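Local coordinates for ileal bile acid-binding protein (Danio rerio, PDB 3EM0), which binds cholic acid inside its barrel and probably carries bile acids, perhaps also fatty acids, through the cytoplasm, as members of the fatty-acid binding protein family do, at residues P99-T104 and S116-A121; E19-L24 and A125-T130; D49-T54 and F67-E72. All coordinates share one frame; numbering follows the deposited sequence.

Interaction 1: residues P99-T104 and S116-A121; sequences PKYQQT and STASGA. With CHD (cholic acid), chain C; CHD (cholic acid), chain F.
Y101 pairs with A118, and Q102 with T117, in the antiparallel hairpin formed by strands 101-108 and 111-119 of the ten-stranded beta-barrel of the fatty-acid binding proteins, members of the calycin superfamily. The hairpin is a worked example of how a barrel wall settles its backbone polar groups before its side chains turn to a ligand. At the hydrogen-bonded pair, Q102 N donates to T117 O at 2.9 Å, in the carbonyl plane, and T117 N returns a bond to Q102 O at 2.8 Å. Two residues toward the open end, S119 N reaches K100 O with its donor tilted 27° from the carbonyl plane, so K100, still in the loop, is already tied to the neighbouring strand. The same oxygens also receive CA-H contacts, the shortest from S116 CA to Q102 O at 3.1 Å. On the flanks, Q103 pairs with I96 of strand 93-97, and strand 111-119 pairs with strand 124-133.

The face carrying Y101, Q103, S116 and A118 lines the cavity. With CG anti to its backbone N (chi1 -172°), the Y101 ring leans across toward the second strand, A118 CB at its edge near CD2 and S116 CB close to the hydroxyl. Q103 runs extended toward the chain C cholic acid, and its NE2 is hydrogen-bonded to T105 OG1, which fixes the turn of the amide. Its OE1 lies unusually close to O12 of that steroid, a contact best treated as doubtful. Two cholic acids meet Y101: its CB touches C11 of the chain F molecule at 3.5 Å, while its OH shares a hydrogen bond of 3.0 Å with O12 of the chain C molecule.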
# COMPACT_ATOMS: atom_id res chain seq x y z
N PRO A 99 -12.01 -4.72 -9.66
CA PRO A 99 -12.52 -6.10 -9.73
C PRO A 99 -11.53 -7.19 -9.28
O PRO A 99 -11.97 -8.21 -8.75
CB PRO A 99 -12.90 -6.25 -11.22
CG PRO A 99 -13.18 -4.84 -11.67
CD PRO A 99 -12.11 -4.04 -10.96
N LYS A 100 -10.23 -6.97 -9.48
CA LYS A 100 -9.20 -7.94 -9.06
C LYS A 100 -8.29 -7.45 -7.92
O LYS A 100 -7.35 -8.16 -7.53
CB LYS A 100 -8.35 -8.37 -10.26
CG LYS A 100 -9.11 -9.05 -11.39
CD LYS A 100 -8.23 -10.04 -12.18
CE LYS A 100 -6.87 -9.45 -12.56
NZ LYS A 100 -5.94 -10.46 -13.16
N TYR A 101 -8.56 -6.26 -7.39
CA TYR A 101 -7.70 -5.68 -6.36
C TYR A 101 -8.46 -4.79 -5.39
O TYR A 101 -9.26 -3.95 -5.81
CB TYR A 101 -6.54 -4.90 -6.99
CG TYR A 101 -5.50 -4.45 -5.99
CD1 TYR A 101 -5.54 -3.16 -5.46
CD2 TYR A 101 -4.49 -5.31 -5.55
CE1 TYR A 101 -4.60 -2.74 -4.54
CE2 TYR A 101 -3.54 -4.90 -4.63
CZ TYR A 101 -3.60 -3.61 -4.12
OH TYR A 101 -2.66 -3.19 -3.21
N GLN A 102 -8.20 -4.97 -4.10
CA GLN A 102 -8.79 -4.12 -3.07
C GLN A 102 -7.74 -3.80 -2.01
O GLN A 102 -6.91 -4.66 -1.67
CB GLN A 102 -10.02 -4.81 -2.43
CG GLN A 102 -10.94 -3.89 -1.61
CD GLN A 102 -12.32 -4.51 -1.35
OE1 GLN A 102 -13.36 -3.97 -1.79
NE2 GLN A 102 -12.34 -5.64 -0.64
N GLN A 103 -7.76 -2.57 -1.52
CA GLN A 103 -6.92 -2.17 -0.40
C GLN A 103 -7.63 -1.28 0.61
O GLN A 103 -8.40 -0.39 0.24
CB GLN A 103 -5.64 -1.47 -0.85
CG GLN A 103 -4.74 -1.22 0.36
CD GLN A 103 -3.39 -0.72 0.02
OE1 GLN A 103 -2.89 -0.94 -1.07
NE2 GLN A 103 -2.76 -0.03 0.97
N THR A 104 -7.37 -1.56 1.88
CA THR A 104 -7.85 -0.76 3.00
C THR A 104 -6.64 -0.35 3.85
O THR A 104 -5.85 -1.20 4.28
CB THR A 104 -8.91 -1.52 3.83
OG1 THR A 104 -10.04 -1.76 2.99
CG2 THR A 104 -9.38 -0.72 5.03
N SER A 116 -4.43 -5.57 1.73
CA SER A 116 -4.74 -5.77 0.32
C SER A 116 -5.15 -7.17 -0.03
O SER A 116 -4.67 -8.15 0.54
CB SER A 116 -3.59 -5.34 -0.61
OG SER A 116 -2.38 -5.10 0.06
N THR A 117 -6.05 -7.25 -1.00
CA THR A 117 -6.56 -8.48 -1.53
C THR A 117 -6.37 -8.41 -3.04
O THR A 117 -6.68 -7.39 -3.66
CB THR A 117 -8.04 -8.66 -1.17
OG1 THR A 117 -8.19 -8.58 0.25
CG2 THR A 117 -8.57 -10.01 -1.66
N ALA A 118 -5.83 -9.49 -3.60
CA ALA A 118 -5.65 -9.61 -5.05
C ALA A 118 -6.21 -10.94 -5.55
O ALA A 118 -6.17 -11.92 -4.83
CB ALA A 118 -4.18 -9.47 -5.42
N SER A 119 -6.76 -10.93 -6.77
CA SER A 119 -7.15 -12.12 -7.52
C SER A 119 -6.00 -12.56 -8.42
O SER A 119 -5.36 -11.73 -9.06
CB SER A 119 -8.33 -11.82 -8.44
OG SER A 119 -9.42 -11.33 -7.71
N GLY A 120 -5.75 -13.86 -8.45
CA GLY A 120 -4.85 -14.49 -9.41
C GLY A 120 -5.56 -15.69 -10.01
O GLY A 120 -6.79 -15.81 -9.87
N ALA A 121 -4.81 -16.56 -10.66
CA ALA A 121 -5.37 -17.78 -11.27
C ALA A 121 -5.65 -18.88 -10.24
O ALA A 121 -6.51 -19.72 -10.45
CB ALA A 121 -4.45 -18.30 -12.39
C1 CHD C . -4.76 3.75 -2.31
C2 CHD C . -4.61 3.42 -0.81
C3 CHD C . -3.86 4.54 -0.07
O3 CHD C . -3.59 4.14 1.26
C4 CHD C . -2.52 4.82 -0.71
C5 CHD C . -2.65 5.18 -2.19
C6 CHD C . -1.23 5.50 -2.73
C7 CHD C . -0.35 4.23 -2.87
O7 CHD C . -0.07 3.67 -1.58
C8 CHD C . -1.07 3.20 -3.77
C9 CHD C . -2.52 2.84 -3.27
C10 CHD C . -3.42 4.10 -3.03
C11 CHD C . -3.22 1.79 -4.19
C12 CHD C . -2.31 0.58 -4.52
O12 CHD C . -2.21 -0.25 -3.36
C13 CHD C . -0.89 0.98 -5.03
C14 CHD C . -0.23 1.91 -3.99
C15 CHD C . 1.18 2.08 -4.60
C16 CHD C . 1.53 0.64 -5.01
C17 CHD C . 0.19 -0.15 -4.97
C18 CHD C . -0.97 1.64 -6.43
C19 CHD C . -3.80 4.75 -4.36
C20 CHD C . 0.14 -1.26 -6.07
C21 CHD C . -1.27 -1.81 -6.34
C22 CHD C . 1.08 -2.42 -5.72
C23 CHD C . 1.41 -3.29 -6.95
O25 CHD C . 3.10 -1.80 -7.76
C24 CHD C . 2.13 -2.52 -8.06
O26 CHD C . 1.69 -2.66 -9.22
C1 CHD F . -2.71 -7.42 -8.76
C2 CHD F . -2.74 -8.46 -9.89
C3 CHD F . -1.32 -8.87 -10.30
O3 CHD F . -1.38 -9.84 -11.35
C4 CHD F . -0.56 -7.63 -10.79
C5 CHD F . -0.51 -6.53 -9.70
C6 CHD F . 0.30 -5.32 -10.25
C7 CHD F . -0.52 -4.30 -11.08
O7 CHD F . -0.67 -4.78 -12.42
C8 CHD F . -1.90 -3.93 -10.46
C9 CHD F . -2.69 -5.19 -10.03
C10 CHD F . -1.90 -6.14 -9.08
C11 CHD F . -4.10 -4.83 -9.48
C12 CHD F . -4.93 -3.97 -10.46
O12 CHD F . -5.28 -4.80 -11.57
C13 CHD F . -4.18 -2.68 -10.88
C14 CHD F . -2.78 -3.07 -11.42
C15 CHD F . -2.20 -1.72 -11.90
C16 CHD F . -3.43 -1.01 -12.49
C17 CHD F . -4.61 -1.98 -12.22
C18 CHD F . -4.16 -1.67 -9.70
C19 CHD F . -1.63 -5.44 -7.73
C20 CHD F . -6.00 -1.28 -12.32
C21 CHD F . -7.17 -2.28 -12.35
C22 CHD F . -6.07 -0.37 -13.56
C23 CHD F . -7.12 0.75 -13.41
O25 CHD F . -7.31 0.94 -15.79
C24 CHD F . -7.26 1.57 -14.71
O26 CHD F . -7.32 2.82 -14.59

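Interaction 2: residues E19-L24 and A125-T130. With CHD (cholic acid), chain D.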
# COMPACT_ATOMS: atom_id res chain seq x y z
N GLU A 19 4.36 -14.02 1.49
CA GLU A 19 4.83 -14.96 0.47
C GLU A 19 3.71 -15.56 -0.41
O GLU A 19 3.88 -15.61 -1.62
CB GLU A 19 5.84 -16.01 1.01
CG GLU A 19 5.68 -16.43 2.47
CD GLU A 19 6.09 -15.35 3.49
OE1 GLU A 19 5.22 -14.95 4.30
OE2 GLU A 19 7.28 -14.91 3.49
N PRO A 20 2.57 -15.99 0.17
CA PRO A 20 1.42 -16.38 -0.66
C PRO A 20 0.89 -15.26 -1.55
O PRO A 20 0.44 -15.53 -2.67
CB PRO A 20 0.36 -16.76 0.38
CG PRO A 20 1.12 -17.14 1.58
CD PRO A 20 2.27 -16.19 1.61
N PHE A 21 0.92 -14.02 -1.04
CA PHE A 21 0.48 -12.84 -1.80
C PHE A 21 1.38 -12.63 -3.02
O PHE A 21 0.89 -12.54 -4.15
CB PHE A 21 0.42 -11.57 -0.93
CG PHE A 21 -0.27 -10.40 -1.60
CD1 PHE A 21 -1.65 -10.24 -1.54
CD2 PHE A 21 0.47 -9.43 -2.30
CE1 PHE A 21 -2.28 -9.17 -2.16
CE2 PHE A 21 -0.16 -8.35 -2.93
CZ PHE A 21 -1.54 -8.22 -2.85
N CYS A 22 2.69 -12.55 -2.78
CA CYS A 22 3.70 -12.44 -3.84
C CYS A 22 3.65 -13.62 -4.83
O CYS A 22 3.77 -13.42 -6.04
CB CYS A 22 5.12 -12.34 -3.25
SG CYS A 22 5.49 -10.84 -2.35
N LYS A 23 3.49 -14.83 -4.31
CA LYS A 23 3.41 -16.01 -5.17
C LYS A 23 2.19 -15.94 -6.09
O LYS A 23 2.30 -16.27 -7.28
CB LYS A 23 3.41 -17.31 -4.33
CG LYS A 23 3.05 -18.59 -5.11
CD LYS A 23 4.04 -18.89 -6.25
CE LYS A 23 3.37 -19.60 -7.42
NZ LYS A 23 4.26 -19.65 -8.62
N LEU A 24 1.05 -15.50 -5.55
CA LEU A 24 -0.20 -15.36 -6.32
C LEU A 24 -0.05 -14.44 -7.54
O LEU A 24 -0.59 -14.72 -8.62
CB LEU A 24 -1.34 -14.86 -5.43
CG LEU A 24 -2.73 -14.76 -6.08
CD1 LEU A 24 -3.58 -15.98 -5.73
CD2 LEU A 24 -3.42 -13.47 -5.72
N ALA A 125 -5.42 -13.79 -2.60
CA ALA A 125 -4.51 -13.73 -1.47
C ALA A 125 -4.63 -12.39 -0.76
O ALA A 125 -4.95 -11.36 -1.39
CB ALA A 125 -3.08 -13.96 -1.92
N VAL A 126 -4.37 -12.42 0.55
CA VAL A 126 -4.47 -11.25 1.40
C VAL A 126 -3.11 -10.95 2.04
O VAL A 126 -2.44 -11.84 2.58
CB VAL A 126 -5.56 -11.42 2.49
CG1 VAL A 126 -5.62 -10.18 3.38
CG2 VAL A 126 -6.93 -11.68 1.87
N LEU A 127 -2.72 -9.68 1.96
CA LEU A 127 -1.54 -9.20 2.63
C LEU A 127 -1.92 -8.17 3.69
O LEU A 127 -2.70 -7.27 3.43
CB LEU A 127 -0.55 -8.62 1.60
CG LEU A 127 0.67 -7.87 2.14
CD1 LEU A 127 1.65 -8.81 2.88
CD2 LEU A 127 1.36 -7.13 1.01
N VAL A 128 -1.42 -8.35 4.91
CA VAL A 128 -1.56 -7.33 5.94
C VAL A 128 -0.19 -6.76 6.28
O VAL A 128 0.64 -7.44 6.88
CB VAL A 128 -2.27 -7.87 7.23
CG1 VAL A 128 -2.37 -6.76 8.30
CG2 VAL A 128 -3.65 -8.41 6.91
N ARG A 129 0.05 -5.51 5.88
CA ARG A 129 1.27 -4.79 6.23
C ARG A 129 1.01 -3.82 7.37
O ARG A 129 0.03 -3.07 7.36
CB ARG A 129 1.82 -4.02 5.04
CG ARG A 129 2.28 -4.89 3.85
CD ARG A 129 2.89 -3.99 2.78
NE ARG A 129 3.55 -2.86 3.43
CZ ARG A 129 3.86 -1.71 2.86
NH1 ARG A 129 3.61 -1.51 1.57
NH2 ARG A 129 4.43 -0.76 3.58
N THR A 130 1.89 -3.86 8.36
CA THR A 130 1.82 -2.99 9.52
C THR A 130 3.12 -2.20 9.59
O THR A 130 4.20 -2.78 9.58
CB THR A 130 1.63 -3.81 10.82
OG1 THR A 130 0.43 -4.60 10.72
CG2 THR A 130 1.53 -2.92 12.04
C1 CHD D . 3.81 -7.23 -3.82
C2 CHD D . 3.41 -6.70 -2.42
C3 CHD D . 2.63 -5.39 -2.56
O3 CHD D . 2.26 -4.91 -1.26
C4 CHD D . 3.51 -4.33 -3.24
C5 CHD D . 3.98 -4.82 -4.63
C6 CHD D . 4.86 -3.72 -5.28
C7 CHD D . 6.31 -3.69 -4.74
O7 CHD D . 6.31 -3.19 -3.39
C8 CHD D . 6.98 -5.07 -4.79
C9 CHD D . 6.11 -6.17 -4.11
C10 CHD D . 4.65 -6.23 -4.65
C11 CHD D . 6.81 -7.56 -4.08
C12 CHD D . 8.26 -7.48 -3.55
O12 CHD D . 8.22 -7.16 -2.15
C13 CHD D . 9.09 -6.43 -4.33
C14 CHD D . 8.40 -5.08 -4.15
C15 CHD D . 9.43 -4.08 -4.69
C16 CHD D . 10.75 -4.63 -4.11
C17 CHD D . 10.46 -6.09 -3.67
C18 CHD D . 9.25 -6.85 -5.82
C19 CHD D . 4.63 -6.72 -6.11
C20 CHD D . 11.64 -7.04 -4.00
C21 CHD D . 11.37 -8.49 -3.58
C22 CHD D . 12.97 -6.57 -3.37
C23 CHD D . 14.12 -6.52 -4.40
O25 CHD D . 14.73 -8.76 -3.82
C24 CHD D . 14.73 -7.89 -4.73
O26 CHD D . 15.18 -8.05 -5.89
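F21 has CG anti to its backbone N (chi1 -169°), and L127 adopts the same first torsion (171°); together these bring the phenylalanine ring and the leucine side chain across each other at about a right angle. The contact seats helix 18-24, part of the helical lid of the fatty-acid binding protein fold, on barrel strand 124-133, a worked example of helix-on-sheet packing made without a single hydrogen bond between the segments. L127 CB lies over one face of the F21 ring in a CH-pi contact, 3.9 Å from the centroid and offset toward the rim. At the ring edge, F21 CD1 comes within 3.5 Å of the carbonyl oxygen A125 O. A125 CB packs against F21 CA and, at 3.8 Å, L24 CD2. A118 of the adjoining strand 111-119 touches both F21 and L24, broadening the seat.

Toward the cavity F21 and L127, joined by C22 of the same helix as F21, meet the cholic acid of chain D. C22 SG lies against C11 of the steroid, F21 CE2 approaches its C2 at 4.0 Å, and the CD2 methyl of L127 reaches its hydroxyl oxygen O3 at 3.3 Å.

Interaction 3: residues D49-T54 and F67-E72. With CHD (cholic acid), chain C.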
# COMPACT_ATOMS: atom_id res chain seq x y z
N ASP A 49 -8.49 16.05 3.43
CA ASP A 49 -8.80 15.09 2.36
C ASP A 49 -7.73 15.01 1.27
O ASP A 49 -7.83 14.19 0.34
CB ASP A 49 -10.17 15.41 1.73
CG ASP A 49 -11.34 14.77 2.48
OD1 ASP A 49 -12.49 14.95 2.03
OD2 ASP A 49 -11.14 14.09 3.51
N ASP A 50 -6.71 15.86 1.37
CA ASP A 50 -5.61 15.92 0.40
C ASP A 50 -4.39 15.13 0.88
O ASP A 50 -3.84 15.42 1.95
CB ASP A 50 -5.23 17.39 0.13
CG ASP A 50 -6.40 18.21 -0.38
OD1 ASP A 50 -7.07 17.77 -1.35
OD2 ASP A 50 -6.68 19.30 0.19
N PHE A 51 -3.96 14.14 0.10
CA PHE A 51 -2.88 13.24 0.49
C PHE A 51 -1.74 13.23 -0.53
O PHE A 51 -1.98 13.20 -1.74
CB PHE A 51 -3.37 11.79 0.63
CG PHE A 51 -4.19 11.50 1.86
CD1 PHE A 51 -5.55 11.80 1.90
CD2 PHE A 51 -3.62 10.86 2.96
CE1 PHE A 51 -6.33 11.50 3.03
CE2 PHE A 51 -4.39 10.55 4.08
CZ PHE A 51 -5.75 10.87 4.11
N THR A 52 -0.52 13.20 -0.01
CA THR A 52 0.67 12.87 -0.80
C THR A 52 1.31 11.66 -0.11
O THR A 52 1.68 11.71 1.06
CB THR A 52 1.64 14.08 -0.90
OG1 THR A 52 0.94 15.19 -1.47
CG2 THR A 52 2.84 13.75 -1.79
N TRP A 53 1.36 10.56 -0.85
CA TRP A 53 1.77 9.28 -0.32
C TRP A 53 3.06 8.89 -1.03
O TRP A 53 3.07 8.66 -2.24
CB TRP A 53 0.67 8.27 -0.64
CG TRP A 53 0.63 7.08 0.26
CD1 TRP A 53 1.45 5.99 0.22
CD2 TRP A 53 -0.30 6.86 1.32
NE1 TRP A 53 1.08 5.10 1.20
CE2 TRP A 53 0.01 5.61 1.89
CE3 TRP A 53 -1.38 7.59 1.84
CZ2 TRP A 53 -0.71 5.07 2.97
CZ3 TRP A 53 -2.11 7.06 2.90
CH2 TRP A 53 -1.77 5.81 3.46
N THR A 54 4.15 8.83 -0.28
CA THR A 54 5.48 8.56 -0.86
C THR A 54 6.04 7.26 -0.30
O THR A 54 6.08 7.05 0.92
CB THR A 54 6.45 9.73 -0.60
OG1 THR A 54 5.90 10.93 -1.15
CG2 THR A 54 7.80 9.48 -1.24
N PHE A 67 -3.57 12.20 -4.13
CA PHE A 67 -5.00 12.01 -4.33
C PHE A 67 -5.84 12.89 -3.42
O PHE A 67 -5.36 13.42 -2.41
CB PHE A 67 -5.41 10.52 -4.22
CG PHE A 67 -5.12 9.89 -2.87
CD1 PHE A 67 -3.89 9.23 -2.64
CD2 PHE A 67 -6.06 9.92 -1.85
CE1 PHE A 67 -3.61 8.65 -1.41
CE2 PHE A 67 -5.79 9.33 -0.61
CZ PHE A 67 -4.57 8.69 -0.39
N ILE A 68 -7.08 13.10 -3.84
CA ILE A 68 -8.08 13.73 -3.02
C ILE A 68 -9.14 12.66 -2.76
O ILE A 68 -9.56 11.94 -3.68
CB ILE A 68 -8.64 15.02 -3.67
CG1 ILE A 68 -7.49 15.99 -4.00
CG2 ILE A 68 -9.72 15.69 -2.79
CD1 ILE A 68 -7.83 17.01 -5.05
N VAL A 69 -9.51 12.52 -1.49
CA VAL A 69 -10.47 11.52 -1.04
C VAL A 69 -11.81 11.70 -1.75
O VAL A 69 -12.33 12.81 -1.81
CB VAL A 69 -10.64 11.58 0.50
CG1 VAL A 69 -11.81 10.72 0.97
CG2 VAL A 69 -9.34 11.13 1.20
N GLY A 70 -12.34 10.60 -2.29
CA GLY A 70 -13.64 10.59 -2.96
C GLY A 70 -13.65 11.21 -4.35
O GLY A 70 -14.72 11.37 -4.94
N LYS A 71 -12.47 11.54 -4.87
CA LYS A 71 -12.34 12.18 -6.18
C LYS A 71 -11.36 11.41 -7.04
O LYS A 71 -10.26 11.07 -6.58
CB LYS A 71 -11.90 13.64 -6.03
CG LYS A 71 -12.93 14.55 -5.38
CD LYS A 71 -12.47 16.00 -5.42
CE LYS A 71 -13.47 16.90 -4.73
NZ LYS A 71 -13.13 18.34 -4.89
N GLU A 72 -11.76 11.11 -8.27
CA GLU A 72 -10.90 10.38 -9.18
C GLU A 72 -9.54 11.06 -9.32
O GLU A 72 -9.44 12.26 -9.58
CB GLU A 72 -11.56 10.21 -10.55
CG GLU A 72 -10.75 9.35 -11.52
CD GLU A 72 -11.52 9.07 -12.79
OE1 GLU A 72 -11.56 9.95 -13.68
OE2 GLU A 72 -12.09 7.96 -12.89
C1 CHD C . -4.76 3.75 -2.31
C2 CHD C . -4.61 3.42 -0.81
C3 CHD C . -3.86 4.54 -0.07
O3 CHD C . -3.59 4.14 1.26
C4 CHD C . -2.52 4.82 -0.71
C5 CHD C . -2.65 5.18 -2.19
C6 CHD C . -1.23 5.50 -2.73
C7 CHD C . -0.35 4.23 -2.87
O7 CHD C . -0.07 3.67 -1.58
C8 CHD C . -1.07 3.20 -3.77
C9 CHD C . -2.52 2.84 -3.27
C10 CHD C . -3.42 4.10 -3.03
C11 CHD C . -3.22 1.79 -4.19
C12 CHD C . -2.31 0.58 -4.52
O12 CHD C . -2.21 -0.25 -3.36
C13 CHD C . -0.89 0.98 -5.03
C14 CHD C . -0.23 1.91 -3.99
C15 CHD C . 1.18 2.08 -4.60
C16 CHD C . 1.53 0.64 -5.01
C17 CHD C . 0.19 -0.15 -4.97
C18 CHD C . -0.97 1.64 -6.43
C19 CHD C . -3.80 4.75 -4.36
C20 CHD C . 0.14 -1.26 -6.07
C21 CHD C . -1.27 -1.81 -6.34
C22 CHD C . 1.08 -2.42 -5.72
C23 CHD C . 1.41 -3.29 -6.95
O25 CHD C . 3.10 -1.80 -7.76
C24 CHD C . 2.13 -2.52 -8.06
O26 CHD C . 1.69 -2.66 -9.22
O HOH W 1 -12.95 15.28 -0.57
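F51 and F67 face each other across an antiparallel hydrogen-bonded pair, and the contact illustrates how one hairpin can be densely packed on its inner face and more exposed to solvent on its outer one. Both backbone bonds of this pair are 3.0 Å long; F51 N points almost straight at F67 O, with a C=O...N angle of 168°, while F67 N reaches F51 O.

The dense part is aromatic. F67 CG is wedged between its backbone N and carbonyl carbon (chi1 60°), which swings the ring over F51 so that F51 CB rests on one face, 3.7 Å from the centroid. The two rings are nearly parallel, their planes at 11°, but slid apart with little overlap. V69 CG2 continues the apolar row, meeting F51 CE1 at 3.5 Å, and the other end is closed by W53, whose CE3 approaches the edge of the F67 ring. L94 of strand 93-97 touches F51, W53 and V69.

The open end of the hairpin and its outer face are looser. D49 O accepts from V69 N, continuing the backbone ladder, and the D49 and V69 side chains cross at about a right angle; one water donates both to D49 OD1 and to V69 O, a bridge added to the direct contact of D49 CG with V69 CB. The D50 and I68 side chains lie alongside one another, pointing the same way, the carboxylate beside an aliphatic chain. V69 and G70 form the corners of a type II turn from I68 to K71, G70 at positive phi, leading on toward strand 73-76.

Inside, cholic acid of chain C lays C4 over the centre of the W53 ring, 3.6 Å above its plane, and sets C5 against F67 CE1: an aromatic wall of the ligand cavity of a fatty-acid binding protein beta-barrel.

Overall arrangement
All three contacts belong to one barrel and its helical lid, and each touches a bound cholic acid. Interactions 1 and 2 adjoin, their centres 10 Å apart, because strands 111-119 and 124-133 are neighbours: S116 O lies 2.9 Å from L127 N and A118 O 3.0 Å from A125 N, both probable hydrogen bonds, so the lid helix rests on a continuous piece of wall. Interaction 3 stands apart, with centres about 20 Å from interaction 1 and 25 Å from interaction 2, on the opposite side of the chain's centre from the latter. The chain C cholate spans the gap between 1 and 3, touching both, while those of chains F and D lie against interactions 1 and 2 respectively.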